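Local coordinates for Non-structural protein 11 (Prrsv 16244b, PDB 5EYI) that probably cleaves RNA at uridylates, degrading the 5'-polyuridines made during viral replication and so keeping host double-stranded RNA sensors from being activated, at residues 9-14 against 87-92; 143-146 against 151-154; 186-191 against 201-206. The protein carries 1 engineered substitution. All coordinates share one frame; numbering follows the deposited sequence.

Interaction 1: 9-14 against 87-92; sequences PKVAHN and YYLTKF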
loop_
_atom_site.group_PDB
_atom_site.type_symbol
_atom_site.label_atom_id
_atom_site.label_comp_id
_atom_site.label_asym_id
_atom_site.label_seq_id
_atom_site.Cartn_x
_atom_site.Cartn_y
_atom_site.Cartn_z
ATOM N N PRO A 9 23.671 -3.599 13.555
ATOM C CA PRO A 9 23.644 -2.209 14.060
ATOM C C PRO A 9 22.314 -1.468 13.895
ATOM O O PRO A 9 21.849 -0.823 14.833
ATOM C CB PRO A 9 24.771 -1.533 13.281
ATOM C CG PRO A 9 25.747 -2.636 13.022
ATOM C CD PRO A 9 24.936 -3.896 12.854
ATOM N N LYS A 10 21.701 -1.610 12.726
ATOM C CA LYS A 10 20.437 -0.941 12.408
ATOM C C LYS A 10 19.284 -1.196 13.383
ATOM O O LYS A 10 18.475 -0.298 13.601
ATOM C CB LYS A 10 19.993 -1.280 10.988
ATOM C CG LYS A 10 19.696 -2.753 10.731
ATOM C CD LYS A 10 19.695 -3.043 9.247
ATOM C CE LYS A 10 19.558 -4.529 8.994
ATOM N NZ LYS A 10 19.634 -4.822 7.540
ATOM N N VAL A 11 19.205 -2.402 13.955
ATOM C CA VAL A 11 18.153 -2.745 14.919
ATOM C C VAL A 11 18.264 -1.844 16.148
ATOM O O VAL A 11 17.268 -1.245 16.581
ATOM C CB VAL A 11 18.215 -4.236 15.344
ATOM C CG1 VAL A 11 17.442 -4.498 16.625
ATOM C CG2 VAL A 11 17.682 -5.130 14.235
ATOM N N ALA A 12 19.468 -1.777 16.711
ATOM C CA ALA A 12 19.729 -0.922 17.874
ATOM C C ALA A 12 19.538 0.553 17.524
ATOM O O ALA A 12 18.925 1.279 18.297
ATOM C CB ALA A 12 21.133 -1.160 18.424
ATOM N N HIS A 13 20.048 0.984 16.361
ATOM C CA HIS A 13 19.909 2.381 15.929
ATOM C C HIS A 13 18.435 2.786 15.878
ATOM O O HIS A 13 18.059 3.837 16.401
ATOM C CB HIS A 13 20.527 2.636 14.555
ATOM C CG HIS A 13 22.001 2.413 14.478
ATOM N ND1 HIS A 13 22.816 2.351 15.588
ATOM C CD2 HIS A 13 22.816 2.260 13.410
ATOM C CE1 HIS A 13 24.063 2.144 15.205
ATOM N NE2 HIS A 13 24.091 2.098 13.888
ATOM N N ASN A 14 17.599 1.924 15.308
ATOM C CA ASN A 14 16.159 2.192 15.221
ATOM C C ASN A 14 15.478 2.355 16.582
ATOM O O ASN A 14 14.426 2.975 16.658
ATOM C CB ASN A 14 15.453 1.104 14.394
ATOM C CG ASN A 14 15.917 1.077 12.939
ATOM O OD1 ASN A 14 16.436 2.058 12.426
ATOM N ND2 ASN A 14 15.740 -0.048 12.279
ATOM N N TYR A 87 18.528 -13.736 19.312
ATOM C CA TYR A 87 18.905 -13.117 20.598
ATOM C C TYR A 87 17.638 -12.531 21.219
ATOM O O TYR A 87 16.619 -12.423 20.549
ATOM C CB TYR A 87 19.974 -12.011 20.402
ATOM C CG TYR A 87 19.591 -10.983 19.348
ATOM C CD1 TYR A 87 19.966 -11.150 18.019
ATOM C CD2 TYR A 87 18.813 -9.872 19.671
ATOM C CE1 TYR A 87 19.590 -10.238 17.045
ATOM C CE2 TYR A 87 18.434 -8.953 18.692
ATOM C CZ TYR A 87 18.828 -9.145 17.383
ATOM O OH TYR A 87 18.447 -8.240 16.413
ATOM N N TYR A 88 17.713 -12.169 22.495
ATOM C CA TYR A 88 16.663 -11.422 23.192
ATOM C C TYR A 88 17.118 -9.986 23.351
ATOM O O TYR A 88 18.301 -9.735 23.511
ATOM C CB TYR A 88 16.388 -12.008 24.582
ATOM C CG TYR A 88 15.649 -13.315 24.520
ATOM C CD1 TYR A 88 16.337 -14.510 24.359
ATOM C CD2 TYR A 88 14.258 -13.355 24.594
ATOM C CE1 TYR A 88 15.667 -15.705 24.275
ATOM C CE2 TYR A 88 13.580 -14.553 24.508
ATOM C CZ TYR A 88 14.294 -15.723 24.348
ATOM O OH TYR A 88 13.624 -16.912 24.256
ATOM N N LEU A 89 16.166 -9.056 23.309
ATOM C CA LEU A 89 16.429 -7.652 23.611
ATOM C C LEU A 89 15.604 -7.211 24.800
ATOM O O LEU A 89 14.409 -7.498 24.877
ATOM C CB LEU A 89 16.101 -6.750 22.415
ATOM C CG LEU A 89 17.094 -6.733 21.254
ATOM C CD1 LEU A 89 16.628 -5.710 20.227
ATOM C CD2 LEU A 89 18.516 -6.445 21.695
ATOM N N THR A 90 16.246 -6.502 25.720
ATOM C CA THR A 90 15.550 -5.903 26.840
ATOM C C THR A 90 15.948 -4.433 26.921
ATOM O O THR A 90 17.121 -4.117 27.010
ATOM C CB THR A 90 15.872 -6.638 28.157
ATOM O OG1 THR A 90 15.815 -8.052 27.936
ATOM C CG2 THR A 90 14.859 -6.267 29.236
ATOM N N LYS A 91 14.962 -3.551 26.871
ATOM C CA LYS A 91 15.199 -2.115 26.864
ATOM C C LYS A 91 14.870 -1.518 28.224
ATOM O O LYS A 91 13.736 -1.619 28.693
ATOM C CB LYS A 91 14.336 -1.455 25.792
ATOM C CG LYS A 91 14.408 0.059 25.753
ATOM C CD LYS A 91 13.818 0.578 24.458
ATOM C CE LYS A 91 13.598 2.081 24.488
ATOM N NZ LYS A 91 13.287 2.578 23.116
ATOM N N PHE A 92 15.855 -0.886 28.844
ATOM C CA PHE A 92 15.642 -0.177 30.094
ATOM C C PHE A 92 15.702 1.305 29.828
ATOM O O PHE A 92 16.657 1.762 29.212
ATOM C CB PHE A 92 16.719 -0.546 31.099
ATOM C CG PHE A 92 16.652 -1.972 31.543
ATOM C CD1 PHE A 92 15.939 -2.323 32.687
ATOM C CD2 PHE A 92 17.291 -2.965 30.818
ATOM C CE1 PHE A 92 15.871 -3.649 33.098
ATOM C CE2 PHE A 92 17.229 -4.288 31.225
ATOM C CZ PHE A 92 16.525 -4.631 32.370
#
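Val-11 of the short helix 9-14 points its two methyl groups at two side chains of the strand, Tyr-87 and Leu-89, and all three residues are buried. The apolar part is a single meeting of methyls: Val-11 CG1 lies 3.9 Å from Leu-89 CD1, with the two side chains running at a slant to each other. CG1 stands trans to the backbone N of Val-11 (chi1 162°), a setting that aims this methyl at the strand.

The second kind of contact brings a hydroxyl against aliphatic carbon. Tyr-87 reaches out from the opposite direction and places its OH 3.9 Å from Val-11 CG2 and equally far from CG1, so the oxygen abuts both branches and the ring itself stays farther back. With chi1 at 52°, which puts CG between the backbone N and the carbonyl carbon, the ring is carried out toward the helix. Two residues apart on an extended strand, Tyr-87 and Leu-89 come off the same side, and Leu-89 CG lies in plane at the edge of the Tyr-87 ring.

These residues belong to the N-terminal domain of nsp11. Strand 85-93 runs through its mixed sheet, with backbone hydrogen bonds between Tyr-87 and Cys-66 and between Leu-89 and Arg-64, while helix 9-14 packs against it through Val-11.

Between the two segments the contact is without polar bonds; within the helix, the carbonyl of Pro-9 accepts the N-H of His-13 at 3.0 Å from N to O. Lys-10, pointing elsewhere, forms a salt bridge with Glu-111, and Asn-14 ND2 bonds the backbone O of Asp-206.

Interaction 2: 143-146 against 151-154; sequences GGCH and RYLP. With SO4 (sulfate ion), chain C.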
loop_
_atom_site.group_PDB
_atom_site.type_symbol
_atom_site.label_atom_id
_atom_site.label_comp_id
_atom_site.label_asym_id
_atom_site.label_seq_id
_atom_site.Cartn_x
_atom_site.Cartn_y
_atom_site.Cartn_z
ATOM N N GLY A 143 10.792 -3.432 -13.261
ATOM C CA GLY A 143 9.825 -3.379 -12.175
ATOM C C GLY A 143 10.150 -4.432 -11.135
ATOM O O GLY A 143 10.737 -5.470 -11.447
ATOM N N GLY A 144 9.805 -4.125 -9.893
ATOM C CA GLY A 144 9.703 -5.112 -8.835
ATOM C C GLY A 144 10.939 -5.885 -8.384
ATOM O O GLY A 144 10.915 -7.108 -8.272
ATOM N N CYS A 145 12.003 -5.181 -8.066
ATOM C CA CYS A 145 13.197 -5.823 -7.538
ATOM C C CYS A 145 13.349 -5.426 -6.090
ATOM O O CYS A 145 14.301 -4.745 -5.721
ATOM C CB CYS A 145 14.397 -5.383 -8.357
ATOM S SG CYS A 145 14.228 -5.934 -10.047
ATOM N N HIS A 146 12.398 -5.852 -5.268
ATOM C CA HIS A 146 12.302 -5.353 -3.900
ATOM C C HIS A 146 12.874 -6.287 -2.834
ATOM O O HIS A 146 12.681 -6.053 -1.647
ATOM C CB HIS A 146 10.860 -4.980 -3.598
ATOM C CG HIS A 146 10.343 -3.857 -4.446
ATOM N ND1 HIS A 146 9.379 -4.043 -5.408
ATOM C CD2 HIS A 146 10.647 -2.538 -4.476
ATOM C CE1 HIS A 146 9.106 -2.889 -5.989
ATOM N NE2 HIS A 146 9.866 -1.960 -5.444
ATOM N N ARG A 151 16.327 -10.056 -9.083
ATOM C CA ARG A 151 17.191 -9.800 -10.232
ATOM C C ARG A 151 17.593 -8.333 -10.310
ATOM O O ARG A 151 17.047 -7.479 -9.596
ATOM C CB ARG A 151 16.481 -10.184 -11.511
ATOM C CG ARG A 151 16.287 -11.672 -11.662
ATOM C CD ARG A 151 15.366 -11.948 -12.831
ATOM N NE ARG A 151 15.190 -13.375 -13.076
ATOM C CZ ARG A 151 14.133 -13.921 -13.691
ATOM N NH1 ARG A 151 13.128 -13.172 -14.141
ATOM N NH2 ARG A 151 14.075 -15.245 -13.843
ATOM N N TYR A 152 18.574 -8.074 -11.177
ATOM C CA TYR A 152 18.963 -6.726 -11.598
ATOM C C TYR A 152 19.597 -5.849 -10.490
ATOM O O TYR A 152 19.718 -4.629 -10.654
ATOM C CB TYR A 152 17.756 -6.032 -12.258
ATOM C CG TYR A 152 17.050 -6.918 -13.272
ATOM C CD1 TYR A 152 17.767 -7.563 -14.280
ATOM C CD2 TYR A 152 15.671 -7.135 -13.209
ATOM C CE1 TYR A 152 17.135 -8.385 -15.200
ATOM C CE2 TYR A 152 15.028 -7.962 -14.125
ATOM C CZ TYR A 152 15.769 -8.586 -15.113
ATOM O OH TYR A 152 15.157 -9.408 -16.023
ATOM N N LEU A 153 20.036 -6.463 -9.395
ATOM C CA LEU A 153 20.558 -5.708 -8.262
ATOM C C LEU A 153 22.025 -5.350 -8.472
ATOM O O LEU A 153 22.749 -6.077 -9.154
ATOM C CB LEU A 153 20.436 -6.502 -6.970
ATOM C CG LEU A 153 19.033 -6.918 -6.548
ATOM C CD1 LEU A 153 19.144 -7.579 -5.187
ATOM C CD2 LEU A 153 18.064 -5.741 -6.531
ATOM N N PRO A 154 22.471 -4.225 -7.883
ATOM C CA PRO A 154 23.887 -3.852 -7.959
ATOM C C PRO A 154 24.723 -4.645 -6.963
ATOM O O PRO A 154 24.178 -5.318 -6.092
ATOM C CB PRO A 154 23.869 -2.384 -7.572
ATOM C CG PRO A 154 22.730 -2.277 -6.608
ATOM C CD PRO A 154 21.694 -3.269 -7.070
HETATM S S SO4 C . 17.463 -15.872 -12.463
HETATM O O1 SO4 C . 18.551 -16.702 -11.913
HETATM O O2 SO4 C . 17.499 -15.866 -13.943
HETATM O O3 SO4 C . 17.691 -14.513 -11.924
HETATM O O4 SO4 C . 16.096 -16.332 -12.103
#
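Arg-151 NH2 gives a 2.9 Å hydrogen bond to O4 of a sulfate ion, while the Arg-151 backbone carbonyl faces the other way, toward Cys-145. A second bond, from Arg-151 NE to sulfate O3, measures 3.0 Å. The N-H...O angles are 151° and 157°, and the sulfur lies in plane at the guanidinium edge, so the anion meets two neighbouring nitrogens side by side. With its chain extended from CG to NE, the arginine carries this group away from 143-146. The sulfate probably came from the crystallisation liquor.

Toward 143-146 the main partner is the Cys-145 thiol, buried between backbone and ring. Its SG is 3.2 Å from Arg-151 O and 3.7 Å from Tyr-152 CD2. The sulfur lies 81° off the normal of the Tyr-152 ring, a sulfur-aromatic contact at the edge. One face of that ring is taken by Arg-151 CB, 3.5 Å above its centre. Leu-153 completes the contact, bringing CD2 to 4.1 Å from Cys-145 CB.

This loop belongs to the NendoU domain and holds His-146, a predicted active-site residue whose NE2 bonds Glu-195 of the second subunit. From the end of strand 141-143, both segments run in the loop that leads to strand 163-169: Cys-145 and Leu-153 pack on Val-167 of the latter strand, and Tyr-152 pairs with Ser-168 through the backbone.

Interaction 3: 186-191 against 201-206; sequences PDLEAY and WKMMLD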
loop_
_atom_site.group_PDB
_atom_site.type_symbol
_atom_site.label_atom_id
_atom_site.label_comp_id
_atom_site.label_asym_id
_atom_site.label_seq_id
_atom_site.Cartn_x
_atom_site.Cartn_y
_atom_site.Cartn_z
ATOM N N PRO A 186 8.145 -15.304 3.888
ATOM C CA PRO A 186 6.944 -15.853 4.526
ATOM C C PRO A 186 6.401 -15.038 5.708
ATOM O O PRO A 186 5.201 -15.122 5.964
ATOM C CB PRO A 186 7.376 -17.264 4.936
ATOM C CG PRO A 186 8.366 -17.631 3.878
ATOM C CD PRO A 186 9.150 -16.356 3.661
ATOM N N ASP A 187 7.237 -14.225 6.371
ATOM C CA ASP A 187 6.739 -13.260 7.385
ATOM C C ASP A 187 5.743 -12.245 6.846
ATOM O O ASP A 187 4.981 -11.660 7.618
ATOM C CB ASP A 187 7.882 -12.445 8.021
ATOM C CG ASP A 187 8.795 -13.269 8.894
ATOM O OD1 ASP A 187 8.428 -14.384 9.335
ATOM O OD2 ASP A 187 9.904 -12.775 9.154
ATOM N N LEU A 188 5.794 -11.986 5.544
ATOM C CA LEU A 188 4.875 -11.054 4.902
ATOM C C LEU A 188 3.613 -11.680 4.301
ATOM O O LEU A 188 2.728 -10.931 3.912
ATOM C CB LEU A 188 5.606 -10.276 3.801
ATOM C CG LEU A 188 6.966 -9.653 4.141
ATOM C CD1 LEU A 188 7.481 -8.879 2.938
ATOM C CD2 LEU A 188 6.881 -8.752 5.362
ATOM N N GLU A 189 3.539 -13.016 4.210
ATOM C CA GLU A 189 2.399 -13.753 3.597
ATOM C C GLU A 189 1.027 -13.225 4.002
ATOM O O GLU A 189 0.155 -13.040 3.156
ATOM C CB GLU A 189 2.435 -15.246 3.968
ATOM C CG GLU A 189 3.262 -16.148 3.061
ATOM C CD GLU A 189 3.510 -17.549 3.652
ATOM O OE1 GLU A 189 3.284 -17.767 4.873
ATOM O OE2 GLU A 189 3.952 -18.449 2.897
ATOM N N ALA A 190 0.853 -12.983 5.298
ATOM C CA ALA A 190 -0.409 -12.486 5.847
ATOM C C ALA A 190 -0.831 -11.109 5.314
ATOM O O ALA A 190 -2.014 -10.736 5.417
ATOM C CB ALA A 190 -0.340 -12.456 7.368
ATOM N N TYR A 191 0.119 -10.358 4.756
ATOM C CA TYR A 191 -0.159 -9.038 4.177
ATOM C C TYR A 191 -0.347 -9.026 2.661
ATOM O O TYR A 191 -0.772 -8.006 2.114
ATOM C CB TYR A 191 0.976 -8.086 4.533
ATOM C CG TYR A 191 1.261 -7.996 6.016
ATOM C CD1 TYR A 191 0.418 -7.291 6.862
ATOM C CD2 TYR A 191 2.369 -8.617 6.570
ATOM C CE1 TYR A 191 0.669 -7.201 8.219
ATOM C CE2 TYR A 191 2.636 -8.534 7.926
ATOM C CZ TYR A 191 1.783 -7.823 8.748
ATOM O OH TYR A 191 2.039 -7.726 10.090
ATOM N N TRP A 201 -0.238 -1.278 4.582
ATOM C CA TRP A 201 -0.113 -1.812 5.937
ATOM C C TRP A 201 0.913 -1.006 6.735
ATOM O O TRP A 201 1.948 -0.621 6.191
ATOM C CB TRP A 201 0.347 -3.262 5.898
ATOM C CG TRP A 201 -0.548 -4.224 5.191
ATOM C CD1 TRP A 201 -0.413 -4.689 3.910
ATOM C CD2 TRP A 201 -1.690 -4.887 5.737
ATOM N NE1 TRP A 201 -1.412 -5.596 3.621
ATOM C CE2 TRP A 201 -2.205 -5.742 4.727
ATOM C CE3 TRP A 201 -2.331 -4.844 6.985
ATOM C CZ2 TRP A 201 -3.338 -6.540 4.924
ATOM C CZ3 TRP A 201 -3.455 -5.637 7.184
ATOM C CH2 TRP A 201 -3.948 -6.475 6.157
ATOM N N LYS A 202 0.643 -0.758 8.013
ATOM C CA LYS A 202 1.650 -0.178 8.918
ATOM C C LYS A 202 2.251 -1.281 9.779
ATOM O O LYS A 202 1.523 -2.083 10.355
ATOM C CB LYS A 202 1.049 0.907 9.816
ATOM C CG LYS A 202 0.892 2.261 9.146
ATOM C CD LYS A 202 1.349 3.408 10.053
ATOM C CE LYS A 202 0.387 3.653 11.207
ATOM N NZ LYS A 202 0.899 4.687 12.150
ATOM N N MET A 203 3.574 -1.332 9.853
ATOM C CA MET A 203 4.254 -2.337 10.674
ATOM C C MET A 203 5.656 -1.869 11.009
ATOM O O MET A 203 6.062 -0.763 10.648
ATOM C CB MET A 203 4.263 -3.712 9.971
ATOM C CG MET A 203 4.962 -3.739 8.619
ATOM S SD MET A 203 4.648 -5.256 7.684
ATOM C CE MET A 203 5.692 -6.374 8.596
ATOM N N MET A 204 6.379 -2.697 11.743
ATOM C CA MET A 204 7.753 -2.412 12.078
ATOM C C MET A 204 8.678 -3.437 11.436
ATOM O O MET A 204 8.334 -4.624 11.325
ATOM C CB MET A 204 7.932 -2.360 13.595
ATOM C CG MET A 204 7.478 -1.036 14.201
ATOM S SD MET A 204 7.859 -0.988 15.952
ATOM C CE MET A 204 8.217 0.748 16.198
ATOM N N LEU A 205 9.833 -2.935 10.992
ATOM C CA LEU A 205 10.935 -3.739 10.475
ATOM C C LEU A 205 12.177 -3.283 11.214
ATOM O O LEU A 205 12.539 -2.102 11.137
ATOM C CB LEU A 205 11.092 -3.521 8.974
ATOM C CG LEU A 205 12.331 -4.067 8.265
ATOM C CD1 LEU A 205 12.608 -5.526 8.598
ATOM C CD2 LEU A 205 12.148 -3.905 6.769
ATOM N N ASP A 206 12.803 -4.203 11.958
ATOM C CA ASP A 206 13.938 -3.875 12.843
ATOM C C ASP A 206 13.582 -2.743 13.822
ATOM O O ASP A 206 14.406 -1.884 14.101
ATOM C CB ASP A 206 15.194 -3.499 12.017
ATOM C CG ASP A 206 15.640 -4.607 11.074
ATOM O OD1 ASP A 206 15.494 -5.795 11.433
ATOM O OD2 ASP A 206 16.168 -4.295 9.981
#
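The Tyr-191 ring turns its edge to Trp-201 and one face to Met-203, combining a T-shaped (edge-to-face) aromatic pair with a Met-aromatic contact. The contact packs the irregularly helical 186-191 against strand 198-205, an outer strand of a three-stranded antiparallel sheet in the NendoU domain.

Tyr-191 presents its CD1 edge to the indole. CD1 comes within 3.4 Å of Trp-201 CD2, and the tyrosine plane stands at 70° to the five-membered ring, their centroids 4.9 Å apart. Over that same ring lies Tyr-191 CB, 3.8 Å from its centroid, as a CH-pi contact, so the tyrosine bears on the indole face with both its CB and its ring edge.

The Met-203 side chain runs head-on to that of Tyr-191 and sets its sulfur over a face of the phenol: SD is 4.1 Å from the Tyr-191 ring centroid and is shifted toward the rim. A bend at chi3 (-75°) brings the terminal CE back to 3.8 Å from Tyr-191 CE2. Leu-188, crossing Met-203 at about a right angle, meets the same methyl through CD2.

One polar bond joins the segments: Trp-201 NE1 donates to the backbone O of Tyr-191 at 2.9 Å, weak because its N-H...O angle is only 129°.

In the fold
The three contacts follow one another along the chain, each closing before the next opens. Interaction 1 belongs to the N-terminal domain; interactions 2 and 3 lie in the NendoU domain, their centres about 20 Å apart and their nearest atoms about 7 Å. Interactions 1 and 2 are on opposite sides of the chain's centre, about 29 Å between centres. One place where the domains meet is where interactions 1 and 3 touch: Asn-14 ND2 lies 2.9 Å from Asp-206 O, probably a hydrogen bond, and Val-11 CG2 packs 3.6 Å from Asp-206 OD1. Helix 9-14 of the N-terminal domain thus meets the residue just after strand 198-205 of the catalytic domain.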